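Local coordinates for LYND (Lyngbya aestuarii, PDB 4V1T), which probably catalyses the ATP-dependent cyclodehydration of cysteine residues in cyanobactin precursor peptides to thiazolines, as a heterocyclase of the YcaO family, at residues H357-S360 and V365-E368; Q433-R438 and Q720-I725; P250-T255 and L293-L298. All blocks are in the same frame, centred on the assembly; numbering follows the deposited sequence.

Interaction 1 (H357-S360 and V365-E368); sequences HLIS and VVTE
L358 O takes two backbone N-H groups of segment 365-368, V365 N at 2.9 Å and V366 N at 3.3 Å. The V365 donor lies in the carbonyl plane, while the V366 donor is tilted from it but gives the straighter bond (168° at the hydrogen). S360 N donates to V366 O over 3.0 Å, meeting that oxygen almost end-on, and I359 CA adds a longer CA-H...O contact to V366 O at 3.5 Å. L358 O and S360 N thus flank I359 and both bond to V366, the pattern of a parallel beta bridge. It stands alone, inside the loop between helix 348-355 and strand 369-371, and ties the two halves of that loop together. Apolar contacts run alongside. V366 CG2, wedged between its backbone N and carbonyl carbon, presses on I359 CG1 at 3.3 Å, tighter than normal van der Waals contact. V365 CG2 rests more comfortably on L358 CB, 3.8 Å away. Helix 413-429 closes over this apolar side, with L421 on I359, A424 on V366, V425 on L358 and Y428 on V365. The S360 hydroxyl bonds to H303 ND1 and the nearby backbone N-H groups of V362 and T363.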
ATOM      1  N   HIS B 357      -5.084  -5.793  -8.182  1.00 42.66           N
ATOM      2  CA  HIS B 357      -5.385  -5.112  -9.443  1.00 42.96           C
ATOM      3  C   HIS B 357      -6.884  -5.013  -9.727  1.00 37.05           C
ATOM      4  O   HIS B 357      -7.320  -4.183 -10.528  1.00 40.28           O
ATOM      5  CB  HIS B 357      -4.688  -5.827 -10.604  1.00 41.61           C
ATOM      6  CG  HIS B 357      -5.082  -7.261 -10.757  1.00 48.87           C
ATOM      7  ND1 HIS B 357      -6.007  -7.684 -11.689  1.00 57.19           N
ATOM      8  CD2 HIS B 357      -4.686  -8.369 -10.091  1.00 51.88           C
ATOM      9  CE1 HIS B 357      -6.159  -8.991 -11.592  1.00 44.19           C
ATOM     10  NE2 HIS B 357      -5.367  -9.430 -10.630  1.00 49.78           N
ATOM     11  N   LEU B 358      -7.668  -5.867  -9.077  1.00 44.81           N
ATOM     12  CA  LEU B 358      -9.113  -5.827  -9.236  1.00 44.86           C
ATOM     13  C   LEU B 358      -9.723  -4.619  -8.514  1.00 52.61           C
ATOM     14  O   LEU B 358     -10.904  -4.313  -8.696  1.00 38.36           O
ATOM     15  CB  LEU B 358      -9.730  -7.122  -8.723  1.00 44.06           C
ATOM     16  CG  LEU B 358      -9.343  -8.387  -9.483  1.00 47.20           C
ATOM     17  CD1 LEU B 358     -10.027  -9.589  -8.841  1.00 35.74           C
ATOM     18  CD2 LEU B 358      -9.708  -8.295 -10.952  1.00 48.52           C
ATOM     19  N   ILE B 359      -8.922  -3.935  -7.698  1.00 46.66           N
ATOM     20  CA  ILE B 359      -9.393  -2.722  -7.016  1.00 52.82           C
ATOM     21  C   ILE B 359      -9.234  -1.516  -7.932  1.00 51.17           C
ATOM     22  O   ILE B 359      -8.128  -1.018  -8.137  1.00 61.72           O
ATOM     23  CB  ILE B 359      -8.638  -2.462  -5.690  1.00 52.94           C
ATOM     24  CG1 ILE B 359      -8.713  -3.677  -4.761  1.00 44.53           C
ATOM     25  CG2 ILE B 359      -9.230  -1.251  -4.974  1.00 48.75           C
ATOM     26  CD1 ILE B 359      -7.671  -3.693  -3.668  1.00 45.03           C
ATOM     27  N   SER B 360     -10.351  -1.061  -8.479  1.00 55.42           N
ATOM     28  CA  SER B 360     -10.372   0.083  -9.375  1.00 52.24           C
ATOM     29  C   SER B 360     -11.800   0.451  -9.737  1.00 50.73           C
ATOM     30  O   SER B 360     -12.551  -0.397 -10.220  1.00 47.46           O
ATOM     31  CB  SER B 360      -9.602  -0.221 -10.657  1.00 38.37           C
ATOM     32  OG  SER B 360      -9.875   0.765 -11.640  1.00 38.45           O
ATOM     33  N   VAL B 365     -13.360  -4.405 -10.182  1.00 66.77           N
ATOM     34  CA  VAL B 365     -14.632  -4.977  -9.742  1.00 65.51           C
ATOM     35  C   VAL B 365     -14.949  -4.577  -8.309  1.00 63.56           C
ATOM     36  O   VAL B 365     -16.059  -4.802  -7.847  1.00 63.60           O
ATOM     37  CB  VAL B 365     -14.631  -6.515  -9.841  1.00 66.16           C
ATOM     38  CG1 VAL B 365     -14.419  -6.941 -11.279  1.00 73.44           C
ATOM     39  CG2 VAL B 365     -13.548  -7.101  -8.955  1.00 78.59           C
ATOM     40  N   VAL B 366     -13.966  -4.013  -7.602  1.00 61.80           N
ATOM     41  CA  VAL B 366     -14.197  -3.448  -6.272  1.00 67.78           C
ATOM     42  C   VAL B 366     -13.785  -1.978  -6.269  1.00 60.41           C
ATOM     43  O   VAL B 366     -12.710  -1.626  -6.737  1.00 56.06           O
ATOM     44  CB  VAL B 366     -13.463  -4.245  -5.162  1.00 63.05           C
ATOM     45  CG1 VAL B 366     -13.551  -5.734  -5.430  1.00 68.28           C
ATOM     46  CG2 VAL B 366     -12.014  -3.883  -5.069  1.00 74.54           C
ATOM     47  N   THR B 367     -14.666  -1.124  -5.765  1.00 59.26           N
ATOM     48  CA  THR B 367     -14.481   0.320  -5.849  1.00 64.28           C
ATOM     49  C   THR B 367     -13.266   0.753  -5.063  1.00 54.67           C
ATOM     50  O   THR B 367     -12.389   1.413  -5.589  1.00 65.41           O
ATOM     51  CB  THR B 367     -15.707   1.083  -5.301  1.00 68.19           C
ATOM     52  OG1 THR B 367     -16.907   0.507  -5.827  1.00 70.35           O
ATOM     53  CG2 THR B 367     -15.642   2.564  -5.669  1.00 75.24           C
ATOM     54  N   GLU B 368     -13.241   0.370  -3.795  1.00 60.18           N
ATOM     55  CA  GLU B 368     -12.186   0.757  -2.865  1.00 56.83           C
ATOM     56  C   GLU B 368     -11.918  -0.383  -1.891  1.00 51.72           C
ATOM     57  O   GLU B 368     -12.635  -1.383  -1.870  1.00 59.78           O
ATOM     58  CB  GLU B 368     -12.599   2.006  -2.086  1.00 67.04           C
ATOM     59  CG  GLU B 368     -13.866   1.812  -1.255  1.00 78.47           C
ATOM     60  CD  GLU B 368     -14.402   3.097  -0.659  1.00 85.31           C
ATOM     61  OE1 GLU B 368     -13.642   4.084  -0.580  1.00 90.13           O
ATOM     62  OE2 GLU B 368     -15.585   3.114  -0.254  1.00 91.03           O
TER

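Interaction 2 (Q433-R438 and Q720-I725); sequences QGDEPR and QTRPDI
R722 drives its guanidinium end-on into E436, both terminal nitrogens closing on one carboxylate oxygen: NH1 to OE2 is 2.9 Å and NH2 to OE2 is 3.0 Å. The carboxylate plane stands 76° from the guanidinium plane; NH1 meets OE2 from above the carboxylate, whereas NH2 is met by the anti lone pair of OE2. R722 NH2 also bonds S429 O. A bend at chi2 (74°) folds E436 back over its own loop, where OE2 also accepts from Q433 N at 2.7 Å and OE1 from G434 N at 2.9 Å. D435 completes a salt-bridge network, its OD1 in the guanidinium plane but a longer 3.4 Å from R722 NH1. The network joins two YcaO-domain loops: one leads from helix 413-429 into strand 439-441, the other connects antiparallel strands 716-719 and 728-733. With an alanine at E436, R722 would probably keep only the longer D435 pairing here, and the Q433 and G434 N-H groups would lose this acceptor. Over one guanidinium face the Q433 amide stacks, planes 12° apart, with NE2 3.6 Å from R722 NH1. Beyond this close-packed part the contact is looser and water-mediated. One water donates to Q433 OE1 and D435 OD2 and accepts from R722 NH1; a second accepts from Q433 NE2 and donates to D724 OD2, also salt-bridged to R210 and R308.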
ATOM      1  N   GLN B 433     -24.514 -12.354 -15.938  1.00 44.19           N
ATOM      2  CA  GLN B 433     -24.020 -11.578 -17.078  1.00 43.22           C
ATOM      3  C   GLN B 433     -24.736 -11.932 -18.388  1.00 46.72           C
ATOM      4  O   GLN B 433     -24.850 -11.095 -19.288  1.00 43.34           O
ATOM      5  CB  GLN B 433     -22.519 -11.797 -17.259  1.00 46.15           C
ATOM      6  CG  GLN B 433     -21.676 -11.410 -16.057  1.00 44.52           C
ATOM      7  CD  GLN B 433     -20.193 -11.594 -16.307  1.00 50.74           C
ATOM      8  OE1 GLN B 433     -19.755 -11.745 -17.452  1.00 50.08           O
ATOM      9  NE2 GLN B 433     -19.405 -11.583 -15.234  1.00 48.74           N
ATOM     10  N   GLY B 434     -25.202 -13.172 -18.485  1.00 51.35           N
ATOM     11  CA  GLY B 434     -25.895 -13.648 -19.669  1.00 56.02           C
ATOM     12  C   GLY B 434     -25.177 -14.775 -20.403  1.00 60.05           C
ATOM     13  O   GLY B 434     -25.651 -15.231 -21.436  1.00 43.70           O
ATOM     14  N   ASP B 435     -24.049 -15.231 -19.867  1.00 55.92           N
ATOM     15  CA  ASP B 435     -23.258 -16.302 -20.484  1.00 53.40           C
ATOM     16  C   ASP B 435     -23.158 -17.536 -19.593  1.00 48.34           C
ATOM     17  O   ASP B 435     -22.359 -18.425 -19.850  1.00 46.86           O
ATOM     18  CB  ASP B 435     -21.851 -15.790 -20.811  1.00 52.09           C
ATOM     19  CG  ASP B 435     -21.092 -15.338 -19.579  1.00 53.77           C
ATOM     20  OD1 ASP B 435     -21.726 -15.182 -18.509  1.00 41.43           O
ATOM     21  OD2 ASP B 435     -19.858 -15.134 -19.680  1.00 54.68           O
ATOM     22  N   GLU B 436     -23.971 -17.583 -18.547  1.00 40.93           N
ATOM     23  CA  GLU B 436     -23.922 -18.665 -17.589  1.00 45.34           C
ATOM     24  C   GLU B 436     -24.521 -19.936 -18.185  1.00 48.19           C
ATOM     25  O   GLU B 436     -25.428 -19.860 -19.037  1.00 46.00           O
ATOM     26  CB  GLU B 436     -24.677 -18.281 -16.309  1.00 40.43           C
ATOM     27  CG  GLU B 436     -24.021 -17.188 -15.472  1.00 42.34           C
ATOM     28  CD  GLU B 436     -24.153 -15.803 -16.071  1.00 50.87           C
ATOM     29  OE1 GLU B 436     -24.860 -15.648 -17.087  1.00 49.00           O
ATOM     30  OE2 GLU B 436     -23.540 -14.860 -15.528  1.00 49.59           O
ATOM     31  N   PRO B 437     -24.029 -21.110 -17.745  1.00 52.31           N
ATOM     32  CA  PRO B 437     -24.524 -22.383 -18.280  1.00 57.40           C
ATOM     33  C   PRO B 437     -26.021 -22.549 -18.079  1.00 54.97           C
ATOM     34  O   PRO B 437     -26.503 -22.530 -16.949  1.00 49.20           O
ATOM     35  CB  PRO B 437     -23.742 -23.432 -17.483  1.00 55.91           C
ATOM     36  CG  PRO B 437     -23.270 -22.731 -16.264  1.00 57.62           C
ATOM     37  CD  PRO B 437     -23.022 -21.323 -16.693  1.00 46.38           C
ATOM     38  N   ARG B 438     -26.739 -22.708 -19.186  1.00 56.71           N
ATOM     39  CA  ARG B 438     -28.197 -22.711 -19.180  1.00 55.57           C
ATOM     40  C   ARG B 438     -28.741 -23.684 -20.206  1.00 52.18           C
ATOM     41  O   ARG B 438     -28.121 -23.900 -21.254  1.00 54.51           O
ATOM     42  CB  ARG B 438     -28.728 -21.315 -19.525  1.00 56.77           C
ATOM     43  CG  ARG B 438     -28.799 -20.354 -18.373  1.00 56.03           C
ATOM     44  CD  ARG B 438     -29.144 -18.970 -18.887  1.00 47.63           C
ATOM     45  NE  ARG B 438     -28.070 -18.429 -19.709  1.00 69.05           N
ATOM     46  CZ  ARG B 438     -28.183 -17.347 -20.460  1.00 50.47           C
ATOM     47  NH1 ARG B 438     -29.320 -16.682 -20.507  1.00 58.44           N
ATOM     48  NH2 ARG B 438     -27.151 -16.932 -21.164  1.00 65.35           N
ATOM     49  N   GLN B 720     -19.104 -20.270 -10.007  1.00 50.88           N
ATOM     50  CA  GLN B 720     -19.335 -18.942 -10.552  1.00 48.89           C
ATOM     51  C   GLN B 720     -18.030 -18.243 -10.936  1.00 52.48           C
ATOM     52  O   GLN B 720     -18.029 -17.056 -11.253  1.00 56.36           O
ATOM     53  CB  GLN B 720     -20.082 -18.085  -9.525  1.00 50.35           C
ATOM     54  CG  GLN B 720     -21.439 -18.630  -9.112  1.00 49.48           C
ATOM     55  CD  GLN B 720     -22.102 -17.777  -8.054  1.00 50.83           C
ATOM     56  OE1 GLN B 720     -21.436 -17.222  -7.175  1.00 47.85           O
ATOM     57  NE2 GLN B 720     -23.429 -17.669  -8.125  1.00 41.37           N
ATOM     58  N   THR B 721     -16.922 -18.976 -10.898  1.00 46.49           N
ATOM     59  CA  THR B 721     -15.607 -18.394 -11.178  1.00 41.32           C
ATOM     60  C   THR B 721     -15.558 -17.782 -12.574  1.00 41.08           C
ATOM     61  O   THR B 721     -15.848 -18.448 -13.576  1.00 43.19           O
ATOM     62  CB  THR B 721     -14.506 -19.456 -11.061  1.00 47.25           C
ATOM     63  OG1 THR B 721     -14.534 -20.038  -9.750  1.00 41.92           O
ATOM     64  CG2 THR B 721     -13.133 -18.845 -11.315  1.00 44.19           C
ATOM     65  N   ARG B 722     -15.183 -16.509 -12.638  1.00 41.87           N
ATOM     66  CA  ARG B 722     -15.032 -15.818 -13.914  1.00 48.74           C
ATOM     67  C   ARG B 722     -13.551 -15.811 -14.282  1.00 46.98           C
ATOM     68  O   ARG B 722     -12.728 -15.415 -13.464  1.00 48.50           O
ATOM     69  CB  ARG B 722     -15.573 -14.396 -13.814  1.00 41.61           C
ATOM     70  CG  ARG B 722     -16.945 -14.292 -13.154  1.00 42.00           C
ATOM     71  CD  ARG B 722     -18.061 -14.773 -14.068  1.00 47.96           C
ATOM     72  NE  ARG B 722     -19.344 -14.877 -13.366  1.00 47.30           N
ATOM     73  CZ  ARG B 722     -20.525 -14.995 -13.968  1.00 50.05           C
ATOM     74  NH1 ARG B 722     -20.615 -15.016 -15.297  1.00 46.65           N
ATOM     75  NH2 ARG B 722     -21.626 -15.085 -13.245  1.00 47.26           N
ATOM     76  N   PRO B 723     -13.198 -16.266 -15.506  1.00 49.34           N
ATOM     77  CA  PRO B 723     -11.773 -16.386 -15.856  1.00 55.41           C
ATOM     78  C   PRO B 723     -11.004 -15.070 -15.813  1.00 49.05           C
ATOM     79  O   PRO B 723      -9.808 -15.080 -15.550  1.00 53.12           O
ATOM     80  CB  PRO B 723     -11.803 -16.917 -17.295  1.00 58.23           C
ATOM     81  CG  PRO B 723     -13.144 -17.519 -17.462  1.00 61.46           C
ATOM     82  CD  PRO B 723     -14.065 -16.716 -16.604  1.00 50.13           C
ATOM     83  N   ASP B 724     -11.679 -13.962 -16.095  1.00 51.53           N
ATOM     84  CA  ASP B 724     -11.058 -12.640 -16.041  1.00 50.33           C
ATOM     85  C   ASP B 724     -10.863 -12.156 -14.595  1.00 50.21           C
ATOM     86  O   ASP B 724     -10.179 -11.158 -14.354  1.00 46.18           O
ATOM     87  CB  ASP B 724     -11.903 -11.623 -16.827  1.00 55.19           C
ATOM     88  CG  ASP B 724     -13.330 -11.511 -16.304  1.00 44.47           C
ATOM     89  OD1 ASP B 724     -13.866 -12.527 -15.820  1.00 42.48           O
ATOM     90  OD2 ASP B 724     -13.909 -10.411 -16.391  1.00 48.99           O
ATOM     91  N   ILE B 725     -11.474 -12.859 -13.646  1.00 46.97           N
ATOM     92  CA  ILE B 725     -11.321 -12.566 -12.221  1.00 49.54           C
ATOM     93  C   ILE B 725     -10.232 -13.433 -11.605  1.00 49.47           C
ATOM     94  O   ILE B 725      -9.340 -12.926 -10.921  1.00 49.29           O
ATOM     95  CB  ILE B 725     -12.639 -12.806 -11.461  1.00 55.14           C
ATOM     96  CG1 ILE B 725     -13.726 -11.855 -11.966  1.00 52.72           C
ATOM     97  CG2 ILE B 725     -12.447 -12.651  -9.957  1.00 49.65           C
ATOM     98  CD1 ILE B 725     -13.444 -10.387 -11.713  1.00 48.37           C
TER
HETATM   99  O   HOH W   1     -18.487 -14.222 -17.441  1.00 45.07           O
HETATM  100  O   HOH W   2     -16.572 -11.187 -15.744  1.00 56.94           O

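Interaction 3 (P250-T255 and L293-L298); sequences PSTLQT and LNHSIL
T252 lays its CB over the imidazole of H295 in a CH-pi contact, 3.8 Å from the ring centroid and 9° off the normal. The contact packs the first turns of helix 250-275 against the end of strand 289-294, next to last in a mixed seven-stranded sheet. With chi1 at 61°, T252 places OG1 between its backbone N and carbonyl carbon, where it bonds to L249 O one turn back, and CG2 beside the N, where it meets H295 CG at 3.7 Å. The H295 ring extends from the strand end to the helix. T255 approaches differently: chi1 of -71° sets OG1 beside the backbone N and turns CG2 anti to that N, which brings CG2 to the ring edge, near its plane, 3.9 Å from H295 CE1; CG2 also reaches L293 CD2 at 4.2 Å. The T255 hydroxyl turns back along the helix to S251 O, 2.7 Å from OG1, and that carbonyl takes T255 N from the opposite face of its plane. The second subunit borders the site: Q29 of that chain bonds to N294 OD1 and S296 OG, and T262 of that chain to S251 OG. L293 O lies over the opposite face of the H295 ring from T252, offset toward its rim. The polar end of the ring is tied to the helix through a water lying 2.6 Å from T252 O and 2.9 Å from H295 NE2.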
ATOM      1  N   PRO B 250      -8.198  25.571 -19.929  1.00 55.58           N
ATOM      2  CA  PRO B 250      -7.320  25.350 -21.077  1.00 55.11           C
ATOM      3  C   PRO B 250      -5.958  24.795 -20.669  1.00 57.93           C
ATOM      4  O   PRO B 250      -5.216  24.292 -21.511  1.00 53.97           O
ATOM      5  CB  PRO B 250      -7.184  26.740 -21.709  1.00 51.65           C
ATOM      6  CG  PRO B 250      -7.754  27.708 -20.744  1.00 63.32           C
ATOM      7  CD  PRO B 250      -8.677  26.965 -19.840  1.00 58.83           C
ATOM      8  N   SER B 251      -5.635  24.886 -19.384  1.00 47.79           N
ATOM      9  CA  SER B 251      -4.384  24.338 -18.882  1.00 43.66           C
ATOM     10  C   SER B 251      -4.515  22.844 -18.601  1.00 42.15           C
ATOM     11  O   SER B 251      -3.566  22.089 -18.799  1.00 44.20           O
ATOM     12  CB  SER B 251      -3.921  25.094 -17.632  1.00 44.50           C
ATOM     13  OG  SER B 251      -4.853  24.981 -16.586  1.00 45.27           O
ATOM     14  N   THR B 252      -5.699  22.414 -18.167  1.00 45.50           N
ATOM     15  CA  THR B 252      -5.952  20.988 -17.960  1.00 41.56           C
ATOM     16  C   THR B 252      -6.087  20.254 -19.301  1.00 45.45           C
ATOM     17  O   THR B 252      -5.648  19.103 -19.446  1.00 42.01           O
ATOM     18  CB  THR B 252      -7.210  20.732 -17.113  1.00 44.52           C
ATOM     19  OG1 THR B 252      -8.367  21.269 -17.773  1.00 47.95           O
ATOM     20  CG2 THR B 252      -7.058  21.367 -15.725  1.00 49.96           C
ATOM     21  N   LEU B 253      -6.700  20.917 -20.278  1.00 48.15           N
ATOM     22  CA  LEU B 253      -6.804  20.345 -21.620  1.00 46.43           C
ATOM     23  C   LEU B 253      -5.410  20.102 -22.194  1.00 41.59           C
ATOM     24  O   LEU B 253      -5.094  19.004 -22.633  1.00 40.22           O
ATOM     25  CB  LEU B 253      -7.595  21.267 -22.545  1.00 52.44           C
ATOM     26  CG  LEU B 253      -7.690  20.831 -24.013  1.00 55.17           C
ATOM     27  CD1 LEU B 253      -8.379  19.480 -24.133  1.00 54.01           C
ATOM     28  CD2 LEU B 253      -8.425  21.882 -24.844  1.00 58.56           C
ATOM     29  N   GLN B 254      -4.595  21.142 -22.192  1.00 48.40           N
ATOM     30  CA  GLN B 254      -3.247  21.070 -22.739  1.00 46.06           C
ATOM     31  C   GLN B 254      -2.368  20.100 -21.945  1.00 40.94           C
ATOM     32  O   GLN B 254      -1.529  19.422 -22.518  1.00 43.54           O
ATOM     33  CB  GLN B 254      -2.610  22.466 -22.772  1.00 50.81           C
ATOM     34  CG  GLN B 254      -2.921  23.267 -24.024  1.00 53.38           C
ATOM     35  CD  GLN B 254      -2.206  22.736 -25.258  1.00 56.19           C
ATOM     36  OE1 GLN B 254      -1.035  22.337 -25.191  1.00 51.25           O
ATOM     37  NE2 GLN B 254      -2.901  22.723 -26.386  1.00 71.74           N
ATOM     38  N   THR B 255      -2.582  20.023 -20.638  1.00 52.04           N
ATOM     39  CA  THR B 255      -1.881  19.050 -19.808  1.00 49.68           C
ATOM     40  C   THR B 255      -2.175  17.635 -20.288  1.00 46.05           C
ATOM     41  O   THR B 255      -1.286  16.794 -20.348  1.00 44.21           O
ATOM     42  CB  THR B 255      -2.288  19.165 -18.324  1.00 37.98           C
ATOM     43  OG1 THR B 255      -1.752  20.370 -17.767  1.00 44.14           O
ATOM     44  CG2 THR B 255      -1.766  17.979 -17.520  1.00 42.70           C
ATOM     45  N   LEU B 293      -5.870  11.083 -14.243  1.00 39.59           N
ATOM     46  CA  LEU B 293      -5.277  12.209 -13.547  1.00 38.99           C
ATOM     47  C   LEU B 293      -6.378  13.188 -13.159  1.00 38.41           C
ATOM     48  O   LEU B 293      -6.873  13.950 -13.991  1.00 43.42           O
ATOM     49  CB  LEU B 293      -4.233  12.904 -14.417  1.00 39.26           C
ATOM     50  CG  LEU B 293      -3.619  14.192 -13.858  1.00 44.99           C
ATOM     51  CD1 LEU B 293      -2.876  13.929 -12.565  1.00 52.38           C
ATOM     52  CD2 LEU B 293      -2.697  14.842 -14.883  1.00 42.59           C
ATOM     53  N   ASN B 294      -6.761  13.149 -11.889  1.00 43.89           N
ATOM     54  CA  ASN B 294      -7.747  14.076 -11.358  1.00 41.29           C
ATOM     55  C   ASN B 294      -7.117  15.449 -11.202  1.00 46.97           C
ATOM     56  O   ASN B 294      -6.134  15.604 -10.478  1.00 44.86           O
ATOM     57  CB  ASN B 294      -8.283  13.563 -10.023  1.00 44.55           C
ATOM     58  CG  ASN B 294      -9.569  14.250  -9.612  1.00 46.95           C
ATOM     59  OD1 ASN B 294      -9.725  15.460  -9.771  1.00 43.33           O
ATOM     60  ND2 ASN B 294     -10.499  13.480  -9.093  1.00 45.19           N
ATOM     61  N   HIS B 295      -7.664  16.431 -11.910  1.00 58.84           N
ATOM     62  CA  HIS B 295      -7.113  17.780 -11.921  1.00 51.82           C
ATOM     63  C   HIS B 295      -7.586  18.616 -10.718  1.00 43.24           C
ATOM     64  O   HIS B 295      -6.819  19.424 -10.189  1.00 53.60           O
ATOM     65  CB  HIS B 295      -7.510  18.501 -13.212  1.00 45.77           C
ATOM     66  CG  HIS B 295      -6.900  17.926 -14.450  1.00 52.79           C
ATOM     67  ND1 HIS B 295      -5.542  17.937 -14.686  1.00 50.54           N
ATOM     68  CD2 HIS B 295      -7.466  17.348 -15.540  1.00 51.17           C
ATOM     69  CE1 HIS B 295      -5.297  17.381 -15.859  1.00 44.88           C
ATOM     70  NE2 HIS B 295      -6.446  17.010 -16.395  1.00 50.83           N
ATOM     71  N   SER B 296      -8.833  18.411 -10.296  1.00 50.54           N
ATOM     72  CA  SER B 296      -9.453  19.227  -9.243  1.00 64.69           C
ATOM     73  C   SER B 296      -8.792  18.925  -7.882  1.00 56.49           C
ATOM     74  O   SER B 296      -8.155  19.799  -7.279  1.00 56.52           O
ATOM     75  CB  SER B 296     -10.980  18.997  -9.210  1.00 64.35           C
ATOM     76  OG  SER B 296     -11.283  17.631  -8.999  1.00 60.85           O
ATOM     77  N   ILE B 297      -8.922  17.689  -7.410  1.00 54.97           N
ATOM     78  CA  ILE B 297      -8.020  17.208  -6.372  1.00 72.52           C
ATOM     79  C   ILE B 297      -6.771  16.872  -7.157  1.00 83.81           C
ATOM     80  O   ILE B 297      -6.752  17.022  -8.376  1.00110.54           O
ATOM     81  CB  ILE B 297      -8.541  15.962  -5.616  1.00 65.94           C
ATOM     82  CG1 ILE B 297      -8.172  14.657  -6.371  1.00 67.55           C
ATOM     83  CG2 ILE B 297     -10.034  16.108  -5.341  1.00 62.10           C
ATOM     84  CD1 ILE B 297      -8.703  13.383  -5.725  1.00 74.45           C
ATOM     85  N   LEU B 298      -5.724  16.427  -6.492  1.00 60.92           N
ATOM     86  CA  LEU B 298      -4.578  15.954  -7.231  1.00 58.96           C
ATOM     87  C   LEU B 298      -4.360  14.485  -6.908  1.00 59.20           C
ATOM     88  O   LEU B 298      -4.123  14.125  -5.754  1.00 59.91           O
ATOM     89  CB  LEU B 298      -3.348  16.804  -6.914  1.00 61.63           C
ATOM     90  CG  LEU B 298      -2.168  16.685  -7.871  1.00 58.82           C
ATOM     91  CD1 LEU B 298      -2.611  16.711  -9.331  1.00 62.20           C
ATOM     92  CD2 LEU B 298      -1.179  17.809  -7.595  1.00 55.28           C
TER
HETATM   93  O   HOH W   3      -6.680  16.735 -19.272  1.00 37.92           O

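How the interactions relate
Interactions 1 and 2 adjoin: I725 CD1 of the 720-725 loop packs on V365 CG1 at 3.6 Å, although the two centres lie 18 Å apart. Helix 413-429 serves both, since V425 and Y428 touch I725 as well as residues of interaction 1. Both contacts lie at some distance from the nucleotide, the V366 side chain about 10 Å and that of R722 about 14 Å from bound ADP. The Q433 side chain of interaction 2 lies about 11 Å from the bound zinc. Interaction 3 stands apart, its nearest atoms about 11 Å from interaction 1 and about 23 Å from interaction 2, beside the second subunit.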